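Local atomic coordinates of phytase (Debaryomyces castellii, PDB entry 2GFI), a protein that catalyses the release of phosphate from phytate (inositol hexakisphosphate), as a 3-phytase of the histidine acid phosphatase family. Residues A[308-313]-A[421-426]. Residues are numbered along the deposited sequence; the frame is centred on the assembly and turned at random.
With NAG (2-acetamido-2-deoxy-beta-D-glucopyranose), chain C.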
loop_
_atom_site.group_PDB
_atom_site.type_symbol
_atom_site.label_atom_id
_atom_site.label_comp_id
_atom_site.label_asym_id
_atom_site.label_seq_id
_atom_site.Cartn_x
_atom_site.Cartn_y
_atom_site.Cartn_z
ATOM N N THR A 308 -35.296 -7.529 20.242
ATOM C CA THR A 308 -36.078 -6.312 20.309
ATOM C C THR A 308 -35.720 -5.409 19.157
ATOM O O THR A 308 -36.628 -4.961 18.420
ATOM C CB THR A 308 -35.971 -5.578 21.686
ATOM O OG1 THR A 308 -34.607 -5.241 21.957
ATOM C CG2 THR A 308 -36.338 -6.506 22.820
ATOM N N LEU A 309 -34.414 -5.163 18.967
ATOM C CA LEU A 309 -33.948 -4.374 17.815
ATOM C C LEU A 309 -34.095 -5.119 16.513
ATOM O O LEU A 309 -34.298 -4.499 15.501
ATOM C CB LEU A 309 -32.504 -3.856 17.980
ATOM C CG LEU A 309 -32.283 -2.782 19.051
ATOM C CD1 LEU A 309 -30.803 -2.420 19.178
ATOM C CD2 LEU A 309 -33.159 -1.527 18.815
ATOM N N LEU A 310 -33.992 -6.448 16.523
ATOM C CA LEU A 310 -34.185 -7.211 15.281
ATOM C C LEU A 310 -35.615 -7.072 14.769
ATOM O O LEU A 310 -35.819 -6.820 13.574
ATOM C CB LEU A 310 -33.795 -8.672 15.458
ATOM C CG LEU A 310 -33.778 -9.526 14.189
ATOM C CD1 LEU A 310 -32.743 -8.982 13.255
ATOM C CD2 LEU A 310 -33.538 -10.986 14.526
ATOM N N ASN A 311 -36.592 -7.199 15.686
ATOM C CA ASN A 311 -38.036 -6.972 15.387
ATOM C C ASN A 311 -38.341 -5.576 14.875
ATOM O O ASN A 311 -39.026 -5.414 13.861
ATOM C CB ASN A 311 -38.881 -7.200 16.642
ATOM C CG ASN A 311 -39.170 -8.665 16.906
ATOM O OD1 ASN A 311 -38.915 -9.519 16.051
ATOM N ND2 ASN A 311 -39.734 -8.955 18.098
ATOM N N ALA A 312 -37.817 -4.576 15.570
ATOM C CA ALA A 312 -38.022 -3.170 15.248
ATOM C C ALA A 312 -37.494 -2.849 13.862
ATOM O O ALA A 312 -38.204 -2.250 13.024
ATOM C CB ALA A 312 -37.341 -2.282 16.294
ATOM N N SER A 313 -36.253 -3.276 13.617
ATOM C CA SER A 313 -35.627 -3.184 12.302
ATOM C C SER A 313 -36.465 -3.836 11.201
ATOM O O SER A 313 -36.574 -3.304 10.091
ATOM C CB SER A 313 -34.214 -3.802 12.342
ATOM O OG SER A 313 -33.844 -4.328 11.081
ATOM N N GLU A 421 -37.846 -16.890 12.640
ATOM C CA GLU A 421 -37.055 -18.017 13.162
ATOM C C GLU A 421 -36.113 -17.596 14.288
ATOM O O GLU A 421 -35.963 -18.327 15.292
ATOM C CB GLU A 421 -36.206 -18.643 12.047
ATOM C CG GLU A 421 -36.929 -19.627 11.134
ATOM C CD GLU A 421 -35.991 -20.299 10.117
ATOM O OE1 GLU A 421 -35.099 -19.591 9.529
ATOM O OE2 GLU A 421 -36.144 -21.549 9.912
ATOM N N ARG A 422 -35.480 -16.426 14.109
ATOM C CA ARG A 422 -34.535 -15.888 15.076
ATOM C C ARG A 422 -35.239 -15.491 16.352
ATOM O O ARG A 422 -34.747 -15.741 17.438
ATOM C CB ARG A 422 -33.771 -14.681 14.502
ATOM C CG ARG A 422 -32.784 -14.987 13.360
ATOM C CD ARG A 422 -31.782 -16.050 13.691
ATOM N NE ARG A 422 -30.912 -15.618 14.757
ATOM C CZ ARG A 422 -30.027 -16.406 15.366
ATOM N NH1 ARG A 422 -29.919 -17.673 15.008
ATOM N NH2 ARG A 422 -29.261 -15.930 16.348
ATOM N N VAL A 423 -36.404 -14.869 16.227
ATOM C CA VAL A 423 -37.094 -14.322 17.405
ATOM C C VAL A 423 -38.114 -15.282 17.997
ATOM O O VAL A 423 -38.697 -14.996 19.043
ATOM C CB VAL A 423 -37.739 -12.956 17.105
ATOM C CG1 VAL A 423 -36.699 -11.996 16.494
ATOM C CG2 VAL A 423 -39.004 -13.109 16.211
ATOM N N ALA A 424 -38.326 -16.422 17.333
ATOM C CA ALA A 424 -39.321 -17.406 17.787
ATOM C C ALA A 424 -39.155 -17.698 19.265
ATOM O O ALA A 424 -38.037 -17.925 19.748
ATOM C CB ALA A 424 -39.215 -18.708 16.994
ATOM N N GLY A 425 -40.281 -17.690 19.982
ATOM C CA GLY A 425 -40.305 -18.084 21.395
ATOM C C GLY A 425 -39.660 -17.057 22.303
ATOM O O GLY A 425 -39.366 -17.352 23.463
ATOM N N THR A 426 -39.424 -15.853 21.788
ATOM C CA THR A 426 -38.900 -14.796 22.646
ATOM C C THR A 426 -40.020 -13.906 23.137
ATOM O O THR A 426 -41.019 -13.678 22.450
ATOM C CB THR A 426 -37.787 -13.921 21.966
ATOM O OG1 THR A 426 -38.316 -13.305 20.788
ATOM C CG2 THR A 426 -36.614 -14.774 21.492
HETATM C C1 NAG C . -40.414 -10.235 18.218
HETATM C C2 NAG C . -40.682 -10.410 19.732
HETATM C C3 NAG C . -41.629 -11.593 20.031
HETATM C C4 NAG C . -42.906 -11.513 19.173
HETATM C C5 NAG C . -42.424 -11.414 17.714
HETATM C C6 NAG C . -43.543 -11.339 16.696
HETATM C C7 NAG C . -38.910 -9.551 21.251
HETATM C C8 NAG C . -37.904 -10.008 22.272
HETATM N N2 NAG C . -39.433 -10.527 20.486
HETATM O O3 NAG C . -41.917 -11.598 21.405
HETATM O O4 NAG C . -43.865 -12.566 19.401
HETATM O O5 NAG C . -41.640 -10.238 17.530
HETATM O O6 NAG C . -42.906 -11.102 15.465
HETATM O O7 NAG C . -39.188 -8.345 21.166
#
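An N-glycosylation site on helix 302-318 forms this contact, where Asn-311 and Leu-310 meet Val-423 at the C-terminal end of helix 412-423. Asn-311 carries the sugar: its ND2 is bonded covalently to C1 of the NAG. The amide oxygen, Asn-311 OD1, lies against both methyls of Val-423, 3.4 Å from CG1 and 3.6 Å from CG2. Val-423 CG2 also reaches NAG C1 at 3.8 Å. With CG anti to the backbone N (chi1 -172°), Leu-310 reaches toward the other helix, and its CD2 does the touching. This methyl meets Arg-422 CB at 3.7 Å and Val-423 CG1. The far end of Arg-422 turns to another partner, its NE bonding to Ala-342 O on helix 333-343.

After Val-423 the chain makes a type II beta turn, with Gly-425 at a positive phi that favours glycine. The turn brings Thr-426 to the sugar. The acetamido N2 of NAG donates to Thr-426 OG1 at 3.0 Å, with an angle of 162° at the hydrogen. The bonds from Thr-426 OG1 to Val-423 O and from NAG O3 to Thr-426 O are modelled very short, so their geometry is doubtful. With an alanine in place of Val-423, CG1 and CG2 are gone, and a gap would probably open between Leu-310 CD2, the Asn-311 amide and the sugar. Directly between the two segments the contacts are van der Waals, while the N2 bond ties the glycan to the turn.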